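PDB 4LZK: PixA inclusion body protein from Burkholderia cenocepacia, which is of unknown function but belongs to the PixA family of inclusion body proteins. Local coordinates for residues I26-K32 with G94-L98; H35-N41 with L174-F178; K75-G79 with A150-G154; E156-F162 with F178-A184. One frame throughout, in Å; residues are numbered along the deposited sequence.

Contacts 1, 2 and 4 form a connected group. Contact 3 lies on the other side of the chain's centre from contacts 1 and 2, and its segment 150-154 adjoins segment 156-162 of contact 4 in sequence. The centres of contacts 1 and 2 are about 11 Å apart, and Ile-31 CG2 approaches Phe-178 CZ to 3.4 Å; Phe-178 belongs to both contact 2 and contact 4. The centre of contact 4 is about 16 Å from that of contact 1. Strand 172-186 serves contacts 2 and 4 and pairs with strand 72-76 of contact 3. Contacts 1 and 3, with centres about 31 Å apart, each link the two beta sheets. No active site or ligand is known here.

Contact 1: I26-K32 with G94-L98; sequences IDTNYIK and GDAAL
Thr-28 and Lys-32, one helical turn apart, both reach the carboxylate of Asp-95. The Thr-28 hydroxyl, placed between its own backbone N and carbonyl carbon (chi1 55°), gives a hydrogen bond to the anti lone pair of Asp-95 OD2, with OG1 and OD2 2.8 Å apart. Lys-32 comes at the carboxylate from the opposite direction. A bend at its third torsion (chi3 -47°) turns NZ so that it lies 3.0 Å from both Asp-95 OD1 and Asp-95 OD2; each bond is weak, but together they make a forked salt bridge. Asn-29 OD1 is 3.4 Å from Asp-95 OD2, and two acceptors so close would probably repel each other were Lys-32 NZ not near both, with a weak bond to the amide oxygen as well.

This polar side is the solvent side, with Asn-29, Lys-32 and Asp-95 all partly exposed; the threonine bond there is short, and only the lysine bonds are weak. The buried side is apolar and tight: Ile-26 CD1 meets Ala-97 CB at 3.6 Å, and Thr-28 CG2 adds its methyl to the same CB at 4.2 Å. Phe-162, from strand 154-167, also packs on Ile-26.

Asp-27 is the N-cap of helix 28-34, its OD1 accepting from Tyr-30 N at 3.2 Å, with the donor well above the carboxylate plane. Strand 19-26 belongs to one sheet and strand 96-105 to the other. The arrangement is consistent with a beta sandwich, its two sheets joined here through a capped short helix, as the cupredoxin-related clan would suggest.

Contact 2: H35-N41 with L174-F178; sequences HPNPSLN and LFGYF
Phe-175, with CG anti to the backbone N (chi1 -175°), and Phe-178, with CG anti to the carbonyl carbon (chi1 -62°), both bring their rings to Pro-38. Pro-38 CB touches Phe-178 CZ at 3.4 Å, while Pro-38 CG lies 3.9 Å from Phe-175 CE2, the proline crossing the Phe-175 side chain at about a right angle. Beside the rings, Gly-176, having no side chain, lets Pro-38 CG settle 3.7 Å from its CA.

The Phe-178 ring also turns its edge toward the face of His-35 in an offset edge-to-face pair, with planes at 75°. The carbonyl oxygen of His-35 lies near the plane of the Phe-175 ring at its edge, 3.4 Å from CE2. At the other end of the contact, Leu-40 CD2 meets Leu-174 CD2 at 4.2 Å, and Leu-40 O sits at the edge of the Tyr-177 ring.

One hydrogen bond crosses between the segments, from Tyr-177 N to Ser-39 O at 3.0 Å. Ser-39 OG accepts from Asn-41 N at 3.2 Å, an ST turn, and also bonds to Asn-44 O. Phe-175 and Gly-176 both face Leu-164 in a classic beta bulge on strand 172-186. The chemistry implies a loop attached to the strand chiefly by packing of proline, aromatic groups and Leu-40, with a single hydrogen bond between the two segments.

Contact 3: K75-G79 with A150-G154; sequences KLNVG and AKSAG
Gly-79 and Ala-150 join two backbones that run about crosswise, their end-to-end directions 107° apart, through a nearly straight hydrogen bond from Gly-79 N to Ala-150 O at 2.9 Å. The donor sits tilted from the carbonyl plane, and Gly-79 has a positive phi (106°), a backbone conformation readily adopted by glycine.

The side chains pack beside this bond. Val-78 has CG1 anti to its backbone N (chi1 172°), which places that methyl 3.9 Å from Ala-150 O, next to the bonded carbonyl, and 4.1 Å from the carbonyl carbon of Lys-151. Its other branch, CG2, lies against the backbone where Ser-152 joins Ala-153, 3.8 Å from Ala-153 N, with Ala-153 CB at 4.3 Å. The valine thus straddles the turn, each methyl on a different part of it. Deeper in, Ala-150 CB points toward segment 75-79 and meets Leu-76 CD2 at 4.0 Å and Asn-77 O at 3.7 Å. Phe-111 and Ala-186 pack on both Leu-76 and Ala-150, so this apolar pair is continuous with its surroundings.

Strand 72-76 and strand 142-149 belong to different sheets, and the contact joins their ends where the chain passes over to strand 154-167. Asn-77 binds Asp-80 and Pro-61 through ND2, while its OD1 bonds to Ser-106 of a neighbouring subunit. Chemically, the contact implies a junction of one main-chain hydrogen bond flanked by small apolar groups, with the polar side chain of Asn-77 engaged outside it, partly at the subunit interface.

Contact 4: E156-F162 with F178-A184; sequences EYLATSF and FFWVWQA
Thr-160 lies between two tryptophans of the facing strand and meets them differently. Its CB sits over the face of Trp-180, 3.7 Å from the centroid of the six-membered ring, the two side chains lying alongside and pointing the same way. Its OG1 instead accepts from Trp-182 NE1 at 2.8 Å, at the edge of the indole and in the ring plane, with an N-H...O angle of 156°. Leu-158 covers a face of Trp-182, its CD1 3.8 Å from the six-membered ring centroid and almost on the ring normal. Phe-162 meets the edge of Trp-180 with CD1, 3.7 Å from CZ3, and takes Phe-178 CB over its own face.

On the sheet's other side, Gln-183 runs beside Tyr-157, its CG 4.0 Å from the Tyr-157 ring centroid and its amide reaching Asn-71. Tyr-157 OH bonds to Leu-76 O of a neighbouring subunit.

Regular antiparallel hydrogen bonds hold strands 154-167 and 172-186 together as a hairpin. The chemistry implies an aromatic inner layer, where Trp-180 and Trp-182 pack against strand 53-57 of the opposing sheet and a threonine hydroxyl satisfies the buried indole N-H.

Contact 1: I26-K32 with G94-L98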
loop_
_atom_site.group_PDB
_atom_site.type_symbol
_atom_site.label_atom_id
_atom_site.label_comp_id
_atom_site.label_asym_id
_atom_site.label_seq_id
_atom_site.Cartn_x
_atom_site.Cartn_y
_atom_site.Cartn_z
ATOM N N ILE C 26 16.053 -6.112 8.637
ATOM C CA ILE C 26 16.397 -4.898 9.343
ATOM C C ILE C 26 17.417 -4.132 8.529
ATOM O O ILE C 26 18.377 -4.751 7.999
ATOM C CB ILE C 26 17.003 -5.253 10.724
ATOM C CG1 ILE C 26 15.909 -5.919 11.554
ATOM C CG2 ILE C 26 17.589 -4.011 11.440
ATOM C CD1 ILE C 26 16.325 -7.029 12.395
ATOM N N ASP C 27 17.176 -2.841 8.334
ATOM C CA ASP C 27 18.105 -1.924 7.612
ATOM C C ASP C 27 19.228 -1.482 8.612
ATOM O O ASP C 27 19.134 -0.467 9.314
ATOM C CB ASP C 27 17.364 -0.754 7.016
ATOM C CG ASP C 27 18.250 0.167 6.098
ATOM O OD1 ASP C 27 19.476 0.055 6.099
ATOM O OD2 ASP C 27 17.667 1.003 5.390
ATOM N N THR C 28 20.244 -2.310 8.710
ATOM C CA THR C 28 21.274 -2.129 9.687
ATOM C C THR C 28 22.065 -0.858 9.412
ATOM O O THR C 28 22.501 -0.204 10.323
ATOM C CB THR C 28 22.180 -3.382 9.840
ATOM O OG1 THR C 28 22.731 -3.769 8.569
ATOM C CG2 THR C 28 21.398 -4.492 10.474
ATOM N N ASN C 29 22.262 -0.497 8.135
ATOM C CA ASN C 29 22.925 0.776 7.799
ATOM C C ASN C 29 22.164 1.989 8.310
ATOM O O ASN C 29 22.745 2.954 8.793
ATOM C CB ASN C 29 23.182 0.872 6.318
ATOM C CG ASN C 29 24.315 -0.072 5.877
ATOM O OD1 ASN C 29 25.151 -0.459 6.689
ATOM N ND2 ASN C 29 24.320 -0.457 4.606
ATOM N N TYR C 30 20.862 1.952 8.208
ATOM C CA TYR C 30 20.049 3.001 8.723
ATOM C C TYR C 30 20.172 3.117 10.249
ATOM O O TYR C 30 20.314 4.250 10.812
ATOM C CB TYR C 30 18.597 2.786 8.327
ATOM C CG TYR C 30 17.754 3.874 8.911
ATOM C CD1 TYR C 30 18.159 5.199 8.779
ATOM C CD2 TYR C 30 16.613 3.604 9.665
ATOM C CE1 TYR C 30 17.441 6.218 9.348
ATOM C CE2 TYR C 30 15.883 4.624 10.225
ATOM C CZ TYR C 30 16.300 5.936 10.057
ATOM O OH TYR C 30 15.603 6.997 10.597
ATOM N N ILE C 31 20.141 1.973 10.943
ATOM C CA ILE C 31 20.286 1.962 12.386
ATOM C C ILE C 31 21.615 2.569 12.828
ATOM O O ILE C 31 21.701 3.372 13.755
ATOM C CB ILE C 31 20.294 0.496 12.949
ATOM C CG1 ILE C 31 19.031 -0.269 12.560
ATOM C CG2 ILE C 31 20.393 0.490 14.438
ATOM C CD1 ILE C 31 17.850 0.524 12.703
ATOM N N LYS C 32 22.660 2.144 12.184
ATOM C CA LYS C 32 23.998 2.566 12.574
ATOM C C LYS C 32 24.149 4.083 12.392
ATOM O O LYS C 32 24.790 4.738 13.225
ATOM C CB LYS C 32 25.071 1.806 11.740
ATOM C CG LYS C 32 25.348 0.423 12.268
ATOM C CD LYS C 32 26.492 -0.324 11.538
ATOM C CE LYS C 32 26.357 -0.224 10.054
ATOM N NZ LYS C 32 27.338 -1.067 9.268
ATOM N N GLY C 94 27.170 -9.567 6.189
ATOM C CA GLY C 94 28.113 -8.525 6.625
ATOM C C GLY C 94 27.768 -8.108 8.037
ATOM O O GLY C 94 28.089 -8.858 8.992
ATOM N N ASP C 95 27.059 -6.999 8.196
ATOM C CA ASP C 95 26.412 -6.746 9.500
ATOM C C ASP C 95 25.447 -7.928 9.698
ATOM O O ASP C 95 24.982 -8.520 8.718
ATOM C CB ASP C 95 25.548 -5.481 9.534
ATOM C CG ASP C 95 26.261 -4.184 9.073
ATOM O OD1 ASP C 95 27.469 -4.022 9.347
ATOM O OD2 ASP C 95 25.537 -3.282 8.488
ATOM N N ALA C 96 25.198 -8.325 10.936
ATOM C CA ALA C 96 24.178 -9.376 11.192
ATOM C C ALA C 96 23.223 -8.788 12.239
ATOM O O ALA C 96 23.682 -8.130 13.217
ATOM C CB ALA C 96 24.815 -10.581 11.740
ATOM N N ALA C 97 21.933 -8.996 12.063
ATOM C CA ALA C 97 20.977 -8.621 13.065
ATOM C C ALA C 97 20.415 -9.921 13.587
ATOM O O ALA C 97 19.826 -10.687 12.812
ATOM C CB ALA C 97 19.879 -7.815 12.467
ATOM N N LEU C 98 20.638 -10.202 14.850
ATOM C CA LEU C 98 20.266 -11.495 15.438
ATOM C C LEU C 98 19.307 -11.275 16.604
ATOM O O LEU C 98 19.662 -10.714 17.606
ATOM C CB LEU C 98 21.509 -12.184 15.922
ATOM C CG LEU C 98 22.507 -12.469 14.796
ATOM C CD1 LEU C 98 23.759 -13.001 15.430
ATOM C CD2 LEU C 98 21.969 -13.495 13.849
#

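Contact 2: H35-N41 with L174-F178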
loop_
_atom_site.group_PDB
_atom_site.type_symbol
_atom_site.label_atom_id
_atom_site.label_comp_id
_atom_site.label_asym_id
_atom_site.label_seq_id
_atom_site.Cartn_x
_atom_site.Cartn_y
_atom_site.Cartn_z
ATOM N N HIS C 35 21.494 5.683 15.160
ATOM C CA HIS C 35 21.768 5.302 16.537
ATOM C C HIS C 35 23.201 5.009 16.778
ATOM O O HIS C 35 23.554 3.864 17.087
ATOM C CB HIS C 35 20.922 4.072 16.955
ATOM C CG HIS C 35 19.465 4.346 16.898
ATOM N ND1 HIS C 35 18.733 4.181 15.747
ATOM C CD2 HIS C 35 18.624 4.861 17.814
ATOM C CE1 HIS C 35 17.477 4.532 15.977
ATOM N NE2 HIS C 35 17.381 4.950 17.225
ATOM N N PRO C 36 24.045 6.030 16.684
ATOM C CA PRO C 36 25.494 5.767 16.698
ATOM C C PRO C 36 26.028 5.401 18.054
ATOM O O PRO C 36 27.169 4.923 18.132
ATOM C CB PRO C 36 26.117 7.089 16.246
ATOM C CG PRO C 36 24.967 7.970 15.844
ATOM C CD PRO C 36 23.745 7.454 16.502
ATOM N N ASN C 37 25.276 5.682 19.129
ATOM C CA ASN C 37 25.749 5.327 20.491
ATOM C C ASN C 37 24.699 4.509 21.237
ATOM O O ASN C 37 24.049 5.022 22.145
ATOM C CB ASN C 37 26.093 6.568 21.309
ATOM C CG ASN C 37 27.154 7.414 20.657
ATOM O OD1 ASN C 37 28.283 6.959 20.473
ATOM N ND2 ASN C 37 26.795 8.643 20.271
ATOM N N PRO C 38 24.490 3.262 20.812
ATOM C CA PRO C 38 23.333 2.524 21.330
ATOM C C PRO C 38 23.688 1.808 22.626
ATOM O O PRO C 38 24.805 1.890 23.073
ATOM C CB PRO C 38 23.090 1.493 20.227
ATOM C CG PRO C 38 24.484 1.171 19.739
ATOM C CD PRO C 38 25.264 2.474 19.835
ATOM N N SER C 39 22.747 1.122 23.229
ATOM C CA SER C 39 23.016 0.362 24.452
ATOM C C SER C 39 23.892 -0.855 24.172
ATOM O O SER C 39 23.751 -1.528 23.152
ATOM C CB SER C 39 21.688 -0.024 25.054
ATOM O OG SER C 39 21.801 -0.881 26.129
ATOM N N LEU C 40 24.836 -1.137 25.064
ATOM C CA LEU C 40 25.586 -2.359 24.971
ATOM C C LEU C 40 25.224 -3.268 26.100
ATOM O O LEU C 40 25.960 -4.183 26.389
ATOM C CB LEU C 40 27.087 -2.118 24.923
ATOM C CG LEU C 40 27.515 -1.037 23.950
ATOM C CD1 LEU C 40 28.951 -0.567 24.279
ATOM C CD2 LEU C 40 27.372 -1.486 22.493
ATOM N N ASN C 41 24.094 -3.006 26.749
ATOM C CA ASN C 41 23.515 -3.896 27.710
ATOM C C ASN C 41 22.224 -4.611 27.155
ATOM O O ASN C 41 21.182 -3.996 26.984
ATOM C CB ASN C 41 23.154 -3.086 28.918
ATOM C CG ASN C 41 22.424 -3.887 29.953
ATOM O OD1 ASN C 41 22.270 -5.104 29.838
ATOM N ND2 ASN C 41 21.887 -3.207 30.918
ATOM N N LEU C 174 30.192 -6.453 18.390
ATOM C CA LEU C 174 28.919 -5.857 18.825
ATOM C C LEU C 174 28.808 -4.358 18.562
ATOM O O LEU C 174 29.633 -3.579 19.037
ATOM C CB LEU C 174 28.670 -6.142 20.274
ATOM C CG LEU C 174 27.351 -5.627 20.860
ATOM C CD1 LEU C 174 26.125 -6.366 20.296
ATOM C CD2 LEU C 174 27.415 -5.693 22.373
ATOM N N PHE C 175 27.793 -3.955 17.801
ATOM C CA PHE C 175 27.507 -2.555 17.691
ATOM C C PHE C 175 26.535 -2.112 18.785
ATOM O O PHE C 175 26.743 -1.066 19.408
ATOM C CB PHE C 175 26.937 -2.257 16.334
ATOM C CG PHE C 175 26.700 -0.791 16.059
ATOM C CD1 PHE C 175 27.760 0.032 15.656
ATOM C CD2 PHE C 175 25.433 -0.222 16.177
ATOM C CE1 PHE C 175 27.543 1.374 15.357
ATOM C CE2 PHE C 175 25.224 1.134 15.919
ATOM C CZ PHE C 175 26.290 1.932 15.529
ATOM N N GLY C 176 25.420 -2.843 18.949
ATOM C CA GLY C 176 24.464 -2.546 20.001
ATOM C C GLY C 176 23.272 -3.502 20.113
ATOM O O GLY C 176 23.115 -4.409 19.288
ATOM N N TYR C 177 22.481 -3.307 21.168
ATOM C CA TYR C 177 21.265 -4.069 21.358
ATOM C C TYR C 177 20.059 -3.162 21.161
ATOM O O TYR C 177 20.012 -2.062 21.681
ATOM C CB TYR C 177 21.179 -4.752 22.692
ATOM C CG TYR C 177 22.313 -5.684 22.995
ATOM C CD1 TYR C 177 22.284 -7.011 22.542
ATOM C CD2 TYR C 177 23.429 -5.243 23.754
ATOM C CE1 TYR C 177 23.331 -7.898 22.801
ATOM C CE2 TYR C 177 24.471 -6.114 24.039
ATOM C CZ TYR C 177 24.420 -7.431 23.599
ATOM O OH TYR C 177 25.417 -8.316 23.923
ATOM N N PHE C 178 19.088 -3.625 20.389
ATOM C CA PHE C 178 18.009 -2.805 19.948
ATOM C C PHE C 178 16.698 -3.583 20.012
ATOM O O PHE C 178 16.726 -4.776 20.127
ATOM C CB PHE C 178 18.194 -2.409 18.465
ATOM C CG PHE C 178 19.409 -1.610 18.182
ATOM C CD1 PHE C 178 19.396 -0.269 18.260
ATOM C CD2 PHE C 178 20.577 -2.232 17.786
ATOM C CE1 PHE C 178 20.535 0.522 17.943
ATOM C CE2 PHE C 178 21.707 -1.485 17.473
ATOM C CZ PHE C 178 21.696 -0.097 17.548
#

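Contact 3: K75-G79 with A150-G154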
loop_
_atom_site.group_PDB
_atom_site.type_symbol
_atom_site.label_atom_id
_atom_site.label_comp_id
_atom_site.label_asym_id
_atom_site.label_seq_id
_atom_site.Cartn_x
_atom_site.Cartn_y
_atom_site.Cartn_z
ATOM N N LYS C 75 -2.703 -10.350 11.269
ATOM C CA LYS C 75 -4.004 -10.822 11.772
ATOM C C LYS C 75 -4.100 -12.253 11.471
ATOM O O LYS C 75 -3.965 -12.638 10.335
ATOM C CB LYS C 75 -5.154 -10.102 11.120
ATOM C CG LYS C 75 -5.248 -8.677 11.560
ATOM C CD LYS C 75 -5.965 -7.889 10.538
ATOM C CE LYS C 75 -6.647 -6.671 11.111
ATOM N NZ LYS C 75 -8.034 -7.074 11.523
ATOM N N LEU C 76 -4.347 -13.078 12.470
ATOM C CA LEU C 76 -4.400 -14.494 12.202
ATOM C C LEU C 76 -5.473 -15.226 13.083
ATOM O O LEU C 76 -6.251 -14.578 13.748
ATOM C CB LEU C 76 -3.003 -15.094 12.330
ATOM C CG LEU C 76 -2.413 -15.450 13.713
ATOM C CD1 LEU C 76 -0.874 -15.587 13.672
ATOM C CD2 LEU C 76 -2.775 -14.564 14.828
ATOM N N ASN C 77 -5.523 -16.531 13.004
ATOM C CA ASN C 77 -6.502 -17.334 13.753
ATOM C C ASN C 77 -5.942 -17.846 15.079
ATOM O O ASN C 77 -4.803 -18.322 15.111
ATOM C CB ASN C 77 -7.026 -18.510 12.911
ATOM C CG ASN C 77 -7.336 -18.122 11.481
ATOM O OD1 ASN C 77 -8.478 -17.719 11.184
ATOM N ND2 ASN C 77 -6.300 -18.242 10.558
ATOM N N VAL C 78 -6.708 -17.735 16.177
ATOM C CA VAL C 78 -6.341 -18.508 17.351
ATOM C C VAL C 78 -6.029 -19.960 16.944
ATOM O O VAL C 78 -6.806 -20.603 16.235
ATOM C CB VAL C 78 -7.472 -18.480 18.397
ATOM C CG1 VAL C 78 -7.194 -19.448 19.539
ATOM C CG2 VAL C 78 -7.682 -17.098 18.855
ATOM N N GLY C 79 -4.951 -20.517 17.420
ATOM C CA GLY C 79 -4.500 -21.802 16.957
ATOM C C GLY C 79 -3.272 -21.783 16.050
ATOM O O GLY C 79 -2.514 -22.727 16.045
ATOM N N ALA C 150 -0.742 -18.563 18.583
ATOM C CA ALA C 150 -1.801 -17.671 19.036
ATOM C C ALA C 150 -2.736 -18.467 19.941
ATOM O O ALA C 150 -3.248 -19.495 19.503
ATOM C CB ALA C 150 -2.585 -17.109 17.846
ATOM N N LYS C 151 -3.015 -17.990 21.137
ATOM C CA LYS C 151 -3.848 -18.770 22.048
ATOM C C LYS C 151 -4.974 -17.992 22.666
ATOM O O LYS C 151 -5.809 -18.599 23.347
ATOM C CB LYS C 151 -3.055 -19.464 23.172
ATOM C CG LYS C 151 -2.023 -18.620 23.829
ATOM C CD LYS C 151 -2.587 -17.717 24.854
ATOM C CE LYS C 151 -1.486 -17.192 25.797
ATOM N NZ LYS C 151 -2.209 -16.266 26.738
ATOM N N SER C 152 -4.982 -16.666 22.513
ATOM C CA SER C 152 -6.178 -15.932 22.974
ATOM C C SER C 152 -6.578 -14.899 21.932
ATOM O O SER C 152 -5.720 -14.350 21.231
ATOM C CB SER C 152 -5.942 -15.293 24.323
ATOM O OG SER C 152 -5.390 -16.216 25.287
ATOM N N ALA C 153 -7.891 -14.633 21.804
ATOM C CA ALA C 153 -8.359 -13.636 20.858
ATOM C C ALA C 153 -8.052 -12.260 21.368
ATOM O O ALA C 153 -8.006 -12.054 22.591
ATOM C CB ALA C 153 -9.857 -13.800 20.571
ATOM N N GLY C 154 -7.799 -11.310 20.454
ATOM C CA GLY C 154 -7.536 -9.957 20.821
ATOM C C GLY C 154 -6.322 -9.378 20.090
ATOM O O GLY C 154 -5.856 -9.954 19.101
#

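Contact 4: E156-F162 with F178-A184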
loop_
_atom_site.group_PDB
_atom_site.type_symbol
_atom_site.label_atom_id
_atom_site.label_comp_id
_atom_site.label_asym_id
_atom_site.label_seq_id
_atom_site.Cartn_x
_atom_site.Cartn_y
_atom_site.Cartn_z
ATOM N N GLU C 156 -2.415 -7.680 20.319
ATOM C CA GLU C 156 -1.163 -7.636 21.111
ATOM C C GLU C 156 -0.076 -6.825 20.373
ATOM O O GLU C 156 0.051 -6.956 19.184
ATOM C CB GLU C 156 -0.628 -9.043 21.391
ATOM C CG GLU C 156 0.546 -9.062 22.378
ATOM C CD GLU C 156 1.053 -10.476 22.771
ATOM O OE1 GLU C 156 0.516 -11.481 22.268
ATOM O OE2 GLU C 156 1.983 -10.517 23.638
ATOM N N TYR C 157 0.668 -6.040 21.109
ATOM C CA TYR C 157 1.911 -5.495 20.617
ATOM C C TYR C 157 3.066 -6.268 21.268
ATOM O O TYR C 157 3.075 -6.409 22.454
ATOM C CB TYR C 157 2.031 -3.982 20.852
ATOM C CG TYR C 157 0.820 -3.145 20.414
ATOM C CD1 TYR C 157 -0.166 -3.655 19.540
ATOM C CD2 TYR C 157 0.643 -1.840 20.865
ATOM C CE1 TYR C 157 -1.325 -2.909 19.202
ATOM C CE2 TYR C 157 -0.490 -1.072 20.480
ATOM C CZ TYR C 157 -1.482 -1.607 19.683
ATOM O OH TYR C 157 -2.592 -0.824 19.286
ATOM N N LEU C 158 4.021 -6.721 20.451
ATOM C CA LEU C 158 5.212 -7.449 20.838
ATOM C C LEU C 158 6.477 -6.643 20.648
ATOM O O LEU C 158 6.595 -5.903 19.646
ATOM C CB LEU C 158 5.297 -8.649 19.920
ATOM C CG LEU C 158 4.001 -9.435 20.114
ATOM C CD1 LEU C 158 3.157 -9.600 18.861
ATOM C CD2 LEU C 158 4.298 -10.713 20.821
ATOM N N ALA C 159 7.418 -6.701 21.625
ATOM C CA ALA C 159 8.708 -6.168 21.450
ATOM C C ALA C 159 9.689 -7.246 21.065
ATOM O O ALA C 159 9.766 -8.252 21.781
ATOM C CB ALA C 159 9.153 -5.498 22.741
ATOM N N THR C 160 10.459 -7.049 20.013
ATOM C CA THR C 160 11.487 -8.027 19.601
ATOM C C THR C 160 12.848 -7.327 19.748
ATOM O O THR C 160 13.072 -6.268 19.120
ATOM C CB THR C 160 11.277 -8.463 18.177
ATOM O OG1 THR C 160 9.970 -9.125 18.046
ATOM C CG2 THR C 160 12.396 -9.383 17.748
ATOM N N SER C 161 13.741 -7.892 20.551
ATOM C CA SER C 161 15.047 -7.345 20.784
ATOM C C SER C 161 16.109 -8.153 20.000
ATOM O O SER C 161 15.995 -9.362 19.851
ATOM C CB SER C 161 15.400 -7.417 22.253
ATOM O OG SER C 161 14.445 -6.704 22.990
ATOM N N PHE C 162 17.068 -7.452 19.422
ATOM C CA PHE C 162 18.074 -8.066 18.596
ATOM C C PHE C 162 19.419 -7.426 18.808
ATOM O O PHE C 162 19.554 -6.278 19.209
ATOM C CB PHE C 162 17.693 -8.007 17.119
ATOM C CG PHE C 162 17.737 -6.621 16.495
ATOM C CD1 PHE C 162 16.611 -5.772 16.519
ATOM C CD2 PHE C 162 18.845 -6.183 15.776
ATOM C CE1 PHE C 162 16.643 -4.556 15.922
ATOM C CE2 PHE C 162 18.852 -4.926 15.192
ATOM C CZ PHE C 162 17.759 -4.135 15.248
ATOM N N PHE C 178 19.088 -3.625 20.389
ATOM C CA PHE C 178 18.009 -2.805 19.948
ATOM C C PHE C 178 16.698 -3.583 20.012
ATOM O O PHE C 178 16.726 -4.776 20.127
ATOM C CB PHE C 178 18.194 -2.409 18.465
ATOM C CG PHE C 178 19.409 -1.610 18.182
ATOM C CD1 PHE C 178 19.396 -0.269 18.260
ATOM C CD2 PHE C 178 20.577 -2.232 17.786
ATOM C CE1 PHE C 178 20.535 0.522 17.943
ATOM C CE2 PHE C 178 21.707 -1.485 17.473
ATOM C CZ PHE C 178 21.696 -0.097 17.548
ATOM N N PHE C 179 15.537 -2.862 20.083
ATOM C CA PHE C 179 14.271 -3.482 19.930
ATOM C C PHE C 179 13.274 -2.647 19.174
ATOM O O PHE C 179 13.361 -1.397 19.166
ATOM C CB PHE C 179 13.683 -3.847 21.283
ATOM C CG PHE C 179 13.039 -2.692 22.011
ATOM C CD1 PHE C 179 13.799 -1.850 22.774
ATOM C CD2 PHE C 179 11.645 -2.527 22.017
ATOM C CE1 PHE C 179 13.203 -0.778 23.478
ATOM C CE2 PHE C 179 11.070 -1.452 22.691
ATOM C CZ PHE C 179 11.865 -0.596 23.459
ATOM N N TRP C 180 12.327 -3.321 18.535
ATOM C CA TRP C 180 11.231 -2.636 17.869
ATOM C C TRP C 180 9.916 -3.282 18.312
ATOM O O TRP C 180 9.902 -4.417 18.881
ATOM C CB TRP C 180 11.343 -2.719 16.388
ATOM C CG TRP C 180 10.866 -4.010 15.730
ATOM C CD1 TRP C 180 9.616 -4.228 15.216
ATOM C CD2 TRP C 180 11.597 -5.208 15.491
ATOM N NE1 TRP C 180 9.541 -5.435 14.674
ATOM C CE2 TRP C 180 10.705 -6.121 14.866
ATOM C CE3 TRP C 180 12.898 -5.622 15.745
ATOM C CZ2 TRP C 180 11.090 -7.416 14.476
ATOM C CZ3 TRP C 180 13.277 -6.899 15.371
ATOM C CH2 TRP C 180 12.383 -7.795 14.752
ATOM N N VAL C 181 8.817 -2.580 18.094
ATOM C CA VAL C 181 7.540 -3.078 18.477
ATOM C C VAL C 181 6.737 -3.286 17.246
ATOM O O VAL C 181 6.745 -2.429 16.335
ATOM C CB VAL C 181 6.855 -2.067 19.399
ATOM C CG1 VAL C 181 5.467 -2.460 19.778
ATOM C CG2 VAL C 181 7.710 -1.821 20.624
ATOM N N TRP C 182 6.014 -4.399 17.194
ATOM C CA TRP C 182 5.147 -4.716 16.104
ATOM C C TRP C 182 3.805 -5.128 16.658
ATOM O O TRP C 182 3.675 -5.327 17.865
ATOM C CB TRP C 182 5.791 -5.775 15.212
ATOM C CG TRP C 182 6.279 -7.020 15.815
ATOM C CD1 TRP C 182 7.416 -7.214 16.511
ATOM C CD2 TRP C 182 5.662 -8.328 15.681
ATOM N NE1 TRP C 182 7.537 -8.544 16.900
ATOM C CE2 TRP C 182 6.500 -9.259 16.382
ATOM C CE3 TRP C 182 4.497 -8.792 15.064
ATOM C CZ2 TRP C 182 6.196 -10.581 16.498
ATOM C CZ3 TRP C 182 4.184 -10.115 15.163
ATOM C CH2 TRP C 182 5.036 -11.021 15.890
ATOM N N GLN C 183 2.822 -5.298 15.807
ATOM C CA GLN C 183 1.435 -5.467 16.240
ATOM C C GLN C 183 0.789 -6.670 15.545
ATOM O O GLN C 183 1.031 -6.958 14.359
ATOM C CB GLN C 183 0.588 -4.187 15.911
ATOM C CG GLN C 183 1.245 -2.907 16.344
ATOM C CD GLN C 183 0.535 -1.636 15.849
ATOM O OE1 GLN C 183 0.095 -1.565 14.714
ATOM N NE2 GLN C 183 0.447 -0.634 16.722
ATOM N N ALA C 184 -0.011 -7.399 16.312
ATOM C CA ALA C 184 -0.653 -8.580 15.819
ATOM C C ALA C 184 -2.028 -8.734 16.555
ATOM O O ALA C 184 -2.253 -8.099 17.598
ATOM C CB ALA C 184 0.229 -9.759 16.063
#